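Local coordinates for protein glycosyl transferase (Staphylococcus aureus, PDB 5TZJ) that belongs to the family 2 glycosyltransferases, joining a GT-A-type domain, which holds uridine-diphosphate-N-acetylglucosamine in this model, to a helical linker domain, at residues V77-A82 with L161-D166; K121-R126 with Y200-K205; W274-G279 with R305-D310. All coordinates share one frame; numbering follows the deposited sequence.

Contact 1: V77-A82 with L161-D166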
loop_
_atom_site.group_PDB
_atom_site.type_symbol
_atom_site.label_atom_id
_atom_site.label_comp_id
_atom_site.label_asym_id
_atom_site.label_seq_id
_atom_site.Cartn_x
_atom_site.Cartn_y
_atom_site.Cartn_z
ATOM N N VAL A 77 -2.017 -17.262 -5.024
ATOM C CA VAL A 77 -1.668 -18.591 -5.535
ATOM C C VAL A 77 -0.182 -18.835 -5.376
ATOM O O VAL A 77 0.249 -19.911 -4.922
ATOM C CB VAL A 77 -2.101 -18.713 -7.010
ATOM C CG1 VAL A 77 -1.639 -20.064 -7.619
ATOM C CG2 VAL A 77 -3.598 -18.437 -7.152
ATOM N N ALA A 78 0.629 -17.812 -5.694
ATOM C CA ALA A 78 2.076 -17.947 -5.565
ATOM C C ALA A 78 2.484 -18.097 -4.109
ATOM O O ALA A 78 3.414 -18.856 -3.794
ATOM C CB ALA A 78 2.788 -16.726 -6.162
ATOM N N LEU A 79 1.856 -17.321 -3.214
ATOM C CA LEU A 79 2.254 -17.377 -1.808
ATOM C C LEU A 79 2.049 -18.781 -1.237
ATOM O O LEU A 79 2.913 -19.300 -0.506
ATOM C CB LEU A 79 1.477 -16.316 -1.013
ATOM C CG LEU A 79 1.827 -16.131 0.472
ATOM C CD1 LEU A 79 3.330 -15.947 0.668
ATOM C CD2 LEU A 79 1.009 -14.937 1.068
ATOM N N LYS A 80 0.954 -19.443 -1.631
ATOM C CA LYS A 80 0.720 -20.818 -1.190
ATOM C C LYS A 80 1.795 -21.776 -1.706
ATOM O O LYS A 80 2.231 -22.665 -0.968
ATOM C CB LYS A 80 -0.674 -21.273 -1.621
ATOM C CG LYS A 80 -1.759 -20.873 -0.620
ATOM C CD LYS A 80 -2.990 -20.265 -1.292
ATOM C CE LYS A 80 -3.979 -19.711 -0.246
ATOM N NZ LYS A 80 -4.846 -18.589 -0.748
ATOM N N GLN A 81 2.241 -21.612 -2.964
ATOM C CA GLN A 81 3.281 -22.475 -3.538
ATOM C C GLN A 81 4.652 -22.194 -2.958
ATOM O O GLN A 81 5.531 -23.056 -3.012
ATOM C CB GLN A 81 3.359 -22.305 -5.063
ATOM C CG GLN A 81 2.108 -22.742 -5.844
ATOM C CD GLN A 81 2.067 -22.215 -7.290
ATOM O OE1 GLN A 81 2.878 -21.381 -7.683
ATOM N NE2 GLN A 81 1.103 -22.705 -8.075
ATOM N N ALA A 82 4.848 -21.002 -2.408
ATOM C CA ALA A 82 6.164 -20.533 -2.001
ATOM C C ALA A 82 6.742 -21.366 -0.864
ATOM O O ALA A 82 6.076 -21.615 0.148
ATOM C CB ALA A 82 6.055 -19.067 -1.581
ATOM N N LEU A 161 5.198 -15.363 8.866
ATOM C CA LEU A 161 4.385 -14.259 9.379
ATOM C C LEU A 161 3.091 -14.162 8.607
ATOM O O LEU A 161 2.014 -13.987 9.190
ATOM C CB LEU A 161 5.134 -12.929 9.307
ATOM C CG LEU A 161 4.235 -11.712 9.559
ATOM C CD1 LEU A 161 4.053 -11.452 11.068
ATOM C CD2 LEU A 161 4.831 -10.527 8.870
ATOM N N LEU A 162 3.179 -14.294 7.289
ATOM C CA LEU A 162 1.999 -14.234 6.440
ATOM C C LEU A 162 1.106 -15.445 6.663
ATOM O O LEU A 162 -0.108 -15.313 6.867
ATOM C CB LEU A 162 2.437 -14.123 4.968
ATOM C CG LEU A 162 3.294 -12.868 4.636
ATOM C CD1 LEU A 162 3.668 -12.815 3.124
ATOM C CD2 LEU A 162 2.573 -11.534 5.073
ATOM N N LYS A 163 1.691 -16.630 6.662
ATOM C CA LYS A 163 0.849 -17.820 6.648
ATOM C C LYS A 163 0.279 -18.125 8.029
ATOM O O LYS A 163 -0.896 -18.490 8.135
ATOM C CB LYS A 163 1.626 -19.017 6.077
ATOM C CG LYS A 163 1.899 -18.845 4.588
ATOM C CD LYS A 163 2.513 -20.104 3.937
ATOM C CE LYS A 163 2.648 -19.879 2.433
ATOM N NZ LYS A 163 3.477 -20.909 1.735
ATOM N N ASP A 164 1.069 -17.928 9.104
ATOM C CA ASP A 164 0.574 -18.231 10.449
ATOM C C ASP A 164 -0.581 -17.329 10.830
ATOM O O ASP A 164 -1.432 -17.731 11.621
ATOM C CB ASP A 164 1.677 -18.098 11.498
ATOM C CG ASP A 164 2.784 -19.115 11.308
ATOM O OD1 ASP A 164 2.608 -20.048 10.489
ATOM O OD2 ASP A 164 3.827 -18.989 11.989
ATOM N N ASN A 165 -0.625 -16.113 10.284
ATOM C CA ASN A 165 -1.680 -15.148 10.590
ATOM C C ASN A 165 -2.696 -15.011 9.479
ATOM O O ASN A 165 -3.506 -14.077 9.511
ATOM C CB ASN A 165 -1.074 -13.786 10.893
ATOM C CG ASN A 165 -0.202 -13.837 12.099
ATOM O OD1 ASN A 165 -0.706 -13.973 13.221
ATOM N ND2 ASN A 165 1.121 -13.844 11.884
ATOM N N ASP A 166 -2.654 -15.899 8.483
ATOM C CA ASP A 166 -3.645 -15.918 7.404
ATOM C C ASP A 166 -3.722 -14.568 6.682
ATOM O O ASP A 166 -4.796 -13.979 6.535
ATOM C CB ASP A 166 -5.014 -16.319 7.951
ATOM C CG ASP A 166 -5.994 -16.677 6.859
ATOM O OD1 ASP A 166 -5.638 -17.500 5.986
ATOM O OD2 ASP A 166 -7.119 -16.131 6.872
#
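The C-terminal end of helix 72-81 turns its carbonyl oxygens to a lysine, K163, that reaches across from helix 159-164 in the glycosyltransferase family 2 region. K163 NZ donates to L79 O at 2.8 Å, tilted 19° from the carbonyl plane; weak bonds to A82 O (3.1 Å) and K80 O (3.5 Å) make a fan of three acceptors. Its CG stands anti to the carbonyl carbon, chi1 -69°, and the chain beyond is extended, which carries the ammonium over the gap between the backbones, where K80 CA and K163 CA are 8.4 Å apart. L79 O also accepts from A82 N at 3.2 Å, so two donors grip it where the helix runs out. The positive charge probably complements the negative end of the helix dipole. Alongside, L79 and L162 meet at about a right angle, L162 CD1 sitting 4.0 Å from both L79 CD1 and L79 CD2, with F181 and Y168 extending the apolar layer. Helix 159-164 ends just beyond in a Schellman motif with D166 as its C-prime residue. Helix 72-81 rests through A78 and A82 on strands 3-9 and 33-39, the helix-on-sheet layering of a GT-A, Rossmann-like fold.

Contact 2: K121-R126 with Y200-K205. With UD1 (uridine-diphosphate-N-acetylglucosamine), chain C.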
loop_
_atom_site.group_PDB
_atom_site.type_symbol
_atom_site.label_atom_id
_atom_site.label_comp_id
_atom_site.label_asym_id
_atom_site.label_seq_id
_atom_site.Cartn_x
_atom_site.Cartn_y
_atom_site.Cartn_z
ATOM N N LYS A 121 13.631 2.947 -6.103
ATOM C CA LYS A 121 14.027 4.008 -7.015
ATOM C C LYS A 121 13.029 4.079 -8.161
ATOM O O LYS A 121 12.679 3.042 -8.745
ATOM C CB LYS A 121 15.432 3.769 -7.555
ATOM C CG LYS A 121 15.787 4.616 -8.771
ATOM C CD LYS A 121 15.738 6.101 -8.453
ATOM C CE LYS A 121 16.274 6.915 -9.622
ATOM N NZ LYS A 121 17.567 6.367 -10.066
ATOM N N GLY A 122 12.561 5.293 -8.465
ATOM C CA GLY A 122 11.726 5.488 -9.641
ATOM C C GLY A 122 12.548 5.424 -10.920
ATOM O O GLY A 122 13.705 5.851 -10.967
ATOM N N VAL A 123 11.948 4.868 -11.970
ATOM C CA VAL A 123 12.586 4.810 -13.284
ATOM C C VAL A 123 11.656 5.460 -14.298
ATOM O O VAL A 123 10.431 5.293 -14.222
ATOM C CB VAL A 123 12.941 3.372 -13.711
ATOM C CG1 VAL A 123 13.675 3.391 -15.035
ATOM C CG2 VAL A 123 13.792 2.704 -12.657
ATOM N N ASN A 124 12.259 6.167 -15.262
ATOM C CA ASN A 124 11.638 7.127 -16.175
ATOM C C ASN A 124 10.314 7.709 -15.668
ATOM O O ASN A 124 9.244 7.455 -16.228
ATOM C CB ASN A 124 11.489 6.507 -17.578
ATOM C CG ASN A 124 10.494 5.359 -17.627
ATOM O OD1 ASN A 124 10.679 4.329 -16.979
ATOM N ND2 ASN A 124 9.446 5.521 -18.433
ATOM N N GLY A 125 10.384 8.526 -14.620
ATOM C CA GLY A 125 9.276 9.355 -14.211
ATOM C C GLY A 125 8.433 8.798 -13.083
ATOM O O GLY A 125 7.736 9.571 -12.418
ATOM N N ARG A 126 8.466 7.487 -12.855
ATOM C CA ARG A 126 7.664 6.897 -11.792
ATOM C C ARG A 126 8.001 7.523 -10.440
ATOM O O ARG A 126 9.173 7.668 -10.076
ATOM C CB ARG A 126 7.886 5.391 -11.742
ATOM C CG ARG A 126 7.230 4.735 -10.555
ATOM C CD ARG A 126 5.915 4.119 -10.950
ATOM N NE ARG A 126 5.257 3.454 -9.833
ATOM C CZ ARG A 126 4.530 2.347 -9.950
ATOM N NH1 ARG A 126 4.373 1.768 -11.135
ATOM N NH2 ARG A 126 3.958 1.815 -8.877
ATOM N N TYR A 200 17.395 -0.668 -4.198
ATOM C CA TYR A 200 17.133 -2.101 -4.382
ATOM C C TYR A 200 15.971 -2.390 -5.322
ATOM O O TYR A 200 16.106 -3.207 -6.240
ATOM C CB TYR A 200 16.884 -2.781 -3.023
ATOM C CG TYR A 200 18.130 -2.794 -2.154
ATOM C CD1 TYR A 200 19.166 -3.703 -2.393
ATOM C CD2 TYR A 200 18.291 -1.873 -1.129
ATOM C CE1 TYR A 200 20.328 -3.708 -1.604
ATOM C CE2 TYR A 200 19.449 -1.852 -0.353
ATOM C CZ TYR A 200 20.457 -2.775 -0.580
ATOM O OH TYR A 200 21.582 -2.763 0.215
ATOM N N TYR A 201 14.826 -1.748 -5.109
ATOM C CA TYR A 201 13.632 -2.015 -5.895
ATOM C C TYR A 201 13.453 -0.892 -6.929
ATOM O O TYR A 201 13.137 0.256 -6.577
ATOM C CB TYR A 201 12.414 -2.166 -4.972
ATOM C CG TYR A 201 11.218 -2.708 -5.718
ATOM C CD1 TYR A 201 10.441 -1.875 -6.502
ATOM C CD2 TYR A 201 10.895 -4.069 -5.685
ATOM C CE1 TYR A 201 9.392 -2.375 -7.247
ATOM C CE2 TYR A 201 9.829 -4.560 -6.396
ATOM C CZ TYR A 201 9.085 -3.711 -7.183
ATOM O OH TYR A 201 8.023 -4.199 -7.918
ATOM N N TYR A 202 13.616 -1.226 -8.205
ATOM C CA TYR A 202 13.373 -0.274 -9.287
ATOM C C TYR A 202 11.944 -0.402 -9.803
ATOM O O TYR A 202 11.541 -1.459 -10.322
ATOM C CB TYR A 202 14.374 -0.478 -10.426
ATOM C CG TYR A 202 15.791 -0.313 -9.979
ATOM C CD1 TYR A 202 16.520 -1.403 -9.526
ATOM C CD2 TYR A 202 16.397 0.926 -9.986
ATOM C CE1 TYR A 202 17.832 -1.270 -9.109
ATOM C CE2 TYR A 202 17.722 1.076 -9.575
ATOM C CZ TYR A 202 18.427 -0.028 -9.130
ATOM O OH TYR A 202 19.725 0.101 -8.716
ATOM N N ALA A 203 11.186 0.677 -9.688
ATOM C CA ALA A 203 9.800 0.722 -10.126
ATOM C C ALA A 203 9.728 1.584 -11.387
ATOM O O ALA A 203 10.145 2.748 -11.381
ATOM C CB ALA A 203 8.906 1.256 -9.006
ATOM N N THR A 204 9.245 0.991 -12.477
ATOM C CA THR A 204 9.187 1.642 -13.773
ATOM C C THR A 204 7.827 2.301 -14.005
ATOM O O THR A 204 6.862 2.087 -13.269
ATOM C CB THR A 204 9.457 0.630 -14.882
ATOM O OG1 THR A 204 8.569 -0.496 -14.719
ATOM C CG2 THR A 204 10.908 0.162 -14.843
ATOM N N LYS A 205 7.762 3.108 -15.063
ATOM C CA LYS A 205 6.491 3.534 -15.647
ATOM C C LYS A 205 6.532 3.232 -17.144
ATOM O O LYS A 205 6.978 4.057 -17.949
ATOM C CB LYS A 205 6.201 5.004 -15.378
ATOM C CG LYS A 205 4.737 5.217 -14.998
ATOM C CD LYS A 205 4.292 4.170 -13.936
ATOM C CE LYS A 205 2.804 4.240 -13.618
ATOM N NZ LYS A 205 2.350 5.625 -13.323
HETATM C "C1'" UD1 C . 1.199 -0.497 -8.150
HETATM C "C2'" UD1 C . 1.887 -1.294 -7.047
HETATM C "C3'" UD1 C . 1.506 -2.721 -7.253
HETATM C "C4'" UD1 C . 0.071 -2.832 -6.871
HETATM C "C5'" UD1 C . -0.748 -2.114 -7.946
HETATM C "C6'" UD1 C . -2.211 -2.152 -7.612
HETATM C "C7'" UD1 C . 3.927 -0.029 -6.313
HETATM C "C8'" UD1 C . 3.021 0.878 -5.500
HETATM N "N2'" UD1 C . 3.362 -1.099 -7.097
HETATM O "O1'" UD1 C . 1.761 -0.917 -9.338
HETATM O "O3'" UD1 C . 2.367 -3.638 -6.520
HETATM O "O4'" UD1 C . -0.297 -4.193 -6.764
HETATM O "O5'" UD1 C . -0.300 -0.700 -8.073
HETATM O "O6'" UD1 C . -2.392 -1.867 -6.246
HETATM O "O7'" UD1 C . 5.094 0.135 -6.336
HETATM N N1 UD1 C . -1.338 -8.025 -12.750
HETATM C C2 UD1 C . -2.018 -9.346 -12.640
HETATM N N3 UD1 C . -3.437 -9.512 -13.087
HETATM C C4 UD1 C . -4.143 -8.351 -13.619
HETATM C C5 UD1 C . -3.463 -7.017 -13.703
HETATM C C6 UD1 C . -2.056 -6.869 -13.259
HETATM O O2 UD1 C . -1.430 -10.264 -12.208
HETATM O O4 UD1 C . -5.268 -8.481 -13.976
HETATM C C1B UD1 C . 0.009 -7.898 -12.255
HETATM C C2B UD1 C . 1.019 -7.078 -13.230
HETATM O "O2'" UD1 C . 1.522 -7.994 -14.281
HETATM C C3B UD1 C . 1.952 -6.603 -12.406
HETATM C C4B UD1 C . 1.251 -6.391 -11.049
HETATM O O4B UD1 C . -0.058 -7.197 -11.124
HETATM O O3B UD1 C . 3.032 -7.623 -12.145
HETATM C C5B UD1 C . 0.900 -5.039 -10.761
HETATM O O5B UD1 C . 0.052 -4.548 -11.763
HETATM P PA UD1 C . 0.490 -3.115 -12.455
HETATM O O1A UD1 C . -0.325 -2.869 -13.699
HETATM O O2A UD1 C . 1.979 -3.119 -12.751
HETATM O O3A UD1 C . 0.167 -1.997 -11.260
HETATM P PB UD1 C . 1.069 -0.682 -10.822
HETATM O O1B UD1 C . 2.182 -0.349 -11.790
HETATM O O2B UD1 C . 0.009 0.407 -10.876
#
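R126 runs beside A203 and T204 to the bound uridine-diphosphate-N-acetylglucosamine, just beyond the end of a parallel strand pair in which K121 bridges Y202 and G122 bridges A203. Its CG stands anti to the backbone N (chi1 172°), and a bend at chi2 of 99° swings the rest of the chain toward the ligand. NH1 then makes two bonds: one to T204 O at 3.3 Å, nearly along the C=O axis but out of the guanidinium plane, and one to UD1 O1B at 3.1 Å, at the edge of that group. K205 crosses R126 at about a right angle, its CD 3.4 Å from R126 CD. In the turn before R126, N124 ND2 binds K205 O at 2.9 Å, with the oxygen tilted 21° from the amide plane. Opposite A203, the face of the sheet that carries K121 and Y202 brings Y202 CD2 to 3.9 Å from K121 CB, while V123 CG2 comes to the edge of the ring. The Y201 hydroxyl is hydrogen-bonded to D94 OD2 and the backbone N of D91. Sharing NH1 between T204 O and the ligand probably restricts rotation of the guanidinium; the charge of R126, with that of K205 nearby, would help offset the negative charge of the diphosphate.

Contact 3: W274-G279 with R305-D310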
loop_
_atom_site.group_PDB
_atom_site.type_symbol
_atom_site.label_atom_id
_atom_site.label_comp_id
_atom_site.label_asym_id
_atom_site.label_seq_id
_atom_site.Cartn_x
_atom_site.Cartn_y
_atom_site.Cartn_z
ATOM N N TRP A 274 -19.801 8.557 -3.488
ATOM C CA TRP A 274 -18.532 8.707 -2.767
ATOM C C TRP A 274 -18.763 8.924 -1.264
ATOM O O TRP A 274 -18.092 8.304 -0.434
ATOM C CB TRP A 274 -17.704 9.864 -3.364
ATOM C CG TRP A 274 -17.035 9.503 -4.654
ATOM C CD1 TRP A 274 -17.652 9.249 -5.858
ATOM C CD2 TRP A 274 -15.632 9.260 -4.859
ATOM N NE1 TRP A 274 -16.708 8.903 -6.809
ATOM C CE2 TRP A 274 -15.466 8.906 -6.222
ATOM C CE3 TRP A 274 -14.493 9.328 -4.021
ATOM C CZ2 TRP A 274 -14.207 8.619 -6.781
ATOM C CZ3 TRP A 274 -13.218 9.076 -4.584
ATOM C CH2 TRP A 274 -13.099 8.718 -5.955
ATOM N N ILE A 275 -19.682 9.838 -0.884
ATOM C CA ILE A 275 -19.798 10.118 0.549
ATOM C C ILE A 275 -20.462 8.953 1.277
ATOM O O ILE A 275 -20.152 8.668 2.446
ATOM C CB ILE A 275 -20.537 11.462 0.803
ATOM C CG1 ILE A 275 -20.255 12.040 2.213
ATOM C CG2 ILE A 275 -22.078 11.333 0.654
ATOM C CD1 ILE A 275 -18.895 12.835 2.348
ATOM N N ASN A 276 -21.356 8.216 0.607
ATOM C CA ASN A 276 -21.903 7.043 1.258
ATOM C C ASN A 276 -20.801 5.990 1.495
ATOM O O ASN A 276 -20.707 5.410 2.582
ATOM C CB ASN A 276 -23.081 6.517 0.438
ATOM C CG ASN A 276 -24.293 7.475 0.500
ATOM O OD1 ASN A 276 -24.492 8.198 1.494
ATOM N ND2 ASN A 276 -25.097 7.497 -0.564
ATOM N N ALA A 277 -19.943 5.751 0.517
ATOM C CA ALA A 277 -18.885 4.749 0.726
ATOM C C ALA A 277 -17.827 5.246 1.719
ATOM O O ALA A 277 -17.428 4.518 2.642
ATOM C CB ALA A 277 -18.213 4.383 -0.590
ATOM N N LEU A 278 -17.346 6.486 1.534
ATOM C CA LEU A 278 -16.414 7.035 2.517
ATOM C C LEU A 278 -17.021 7.043 3.914
ATOM O O LEU A 278 -16.345 6.734 4.900
ATOM C CB LEU A 278 -15.987 8.446 2.096
ATOM C CG LEU A 278 -15.141 9.244 3.111
ATOM C CD1 LEU A 278 -13.743 8.606 3.151
ATOM C CD2 LEU A 278 -15.063 10.671 2.553
ATOM N N GLY A 279 -18.291 7.424 4.048
ATOM C CA GLY A 279 -18.856 7.441 5.386
ATOM C C GLY A 279 -18.899 6.044 6.019
ATOM O O GLY A 279 -18.757 5.899 7.239
ATOM N N ARG A 305 -18.579 11.144 8.464
ATOM C CA ARG A 305 -19.307 10.277 9.374
ATOM C C ARG A 305 -20.813 10.559 9.327
ATOM O O ARG A 305 -21.632 9.621 9.408
ATOM C CB ARG A 305 -18.748 10.443 10.787
ATOM C CG ARG A 305 -19.069 9.259 11.724
ATOM C CD ARG A 305 -18.275 9.365 13.012
ATOM N NE ARG A 305 -16.868 8.916 12.970
ATOM C CZ ARG A 305 -15.854 9.773 13.126
ATOM N NH1 ARG A 305 -14.591 9.370 13.132
ATOM N NH2 ARG A 305 -16.124 11.059 13.217
ATOM N N ALA A 306 -21.206 11.840 9.180
ATOM C CA ALA A 306 -22.632 12.172 8.971
ATOM C C ALA A 306 -23.128 11.963 7.529
ATOM O O ALA A 306 -24.279 12.316 7.230
ATOM C CB ALA A 306 -22.888 13.624 9.358
ATOM N N LYS A 307 -22.285 11.475 6.615
ATOM C CA LYS A 307 -22.653 11.352 5.186
ATOM C C LYS A 307 -23.295 12.631 4.642
ATOM O O LYS A 307 -24.383 12.637 4.050
ATOM C CB LYS A 307 -23.545 10.123 4.973
ATOM C CG LYS A 307 -22.755 8.870 5.245
ATOM C CD LYS A 307 -23.633 7.582 5.072
ATOM C CE LYS A 307 -22.790 6.337 5.266
ATOM N NZ LYS A 307 -23.596 5.018 5.130
ATOM N N ASP A 308 -22.622 13.749 4.889
ATOM C CA ASP A 308 -23.156 15.075 4.593
ATOM C C ASP A 308 -22.276 15.699 3.496
ATOM O O ASP A 308 -21.348 16.452 3.795
ATOM C CB ASP A 308 -23.156 15.927 5.891
ATOM C CG ASP A 308 -23.688 17.353 5.689
ATOM O OD1 ASP A 308 -23.956 17.801 4.543
ATOM O OD2 ASP A 308 -23.841 18.034 6.725
ATOM N N ILE A 309 -22.605 15.422 2.223
ATOM C CA ILE A 309 -21.717 15.856 1.137
ATOM C C ILE A 309 -21.712 17.387 0.984
ATOM O O ILE A 309 -20.688 17.995 0.638
ATOM C CB ILE A 309 -22.113 15.161 -0.170
ATOM C CG1 ILE A 309 -21.091 15.514 -1.264
ATOM C CG2 ILE A 309 -23.548 15.552 -0.562
ATOM C CD1 ILE A 309 -19.687 14.898 -1.050
ATOM N N ASP A 310 -22.848 18.032 1.218
ATOM C CA ASP A 310 -22.908 19.464 1.025
ATOM C C ASP A 310 -21.935 20.180 1.962
ATOM O O ASP A 310 -21.180 21.049 1.521
ATOM C CB ASP A 310 -24.334 19.948 1.251
ATOM C CG ASP A 310 -25.245 19.645 0.060
ATOM O OD1 ASP A 310 -24.751 19.260 -1.030
ATOM O OD2 ASP A 310 -26.460 19.802 0.225
#
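I275 and I309 meet where helix 271-282 of the linker domain packs against the junction of helices 298-305 and 309-321. The two isoleucines cross obliquely, a methyl of each facing the CB of the other: I275 CG2 approaches I309 CB at 3.9 Å, while I309 CD1 reaches back to I275 CB at 4.0 Å. In both, CG1 is anti to the backbone N, which leaves CG2 between the N and the carbonyl carbon; on I275 this methyl faces I309 CB. I275 CG1 instead slides along the backbone of the junction, 3.9 Å from K307 CA. F262 touches both isoleucines, and Y312 also packs on I275.

The junction itself joins two standard helix ends. K307, with positive phi, closes helix 298-305 in a Schellman motif, and D308 follows directly as the N-cap of helix 309-321; D308 OD2 is also hydrogen-bonded to N311 ND2.

K307 reaches as an extended rod across the turn I275-G279, nearly perpendicular to the axis of this helix segment. Its CG, anti to its own carbonyl carbon, passes 3.8 Å from I275 O and 4.2 Å from G279 CA, a close passage that the absence of a side chain on G279 allows. N276 crosses this rod at about a right angle, bringing OD1 to 3.7 Å from K307 CD. No hydrogen bond spans the two segments; the contact is made by van der Waals packing, of carbon on carbon and of K307 methylenes against oxygens. Beyond them the ammonium makes a salt bridge to D280 OD1, and K307 CE lies 3.5 Å from N276 O.

Overall arrangement
Contacts 1 and 2 alternate along the chain and are tied to the same mixed sheet: contact 2 lies on its strands, and contact 1 joins two helices connected to it. Strand 115-122, which leads into contact 2, pairs with strand 156-158, which runs straight into helix 159-164 of contact 1. Their centres are 27 Å apart and their nearest atoms about 14 Å. Contact 2 reaches the ligand directly through R126, whereas the L79 side chain of contact 1 stays about 13 Å from it; F181, which touches L162, shares helix 177-188 with E177, a ligand-binding residue. Contact 3 follows later, within the linker domain. Its centre is 36 Å from each of the others, on the opposite side of the chain's centre from contact 2.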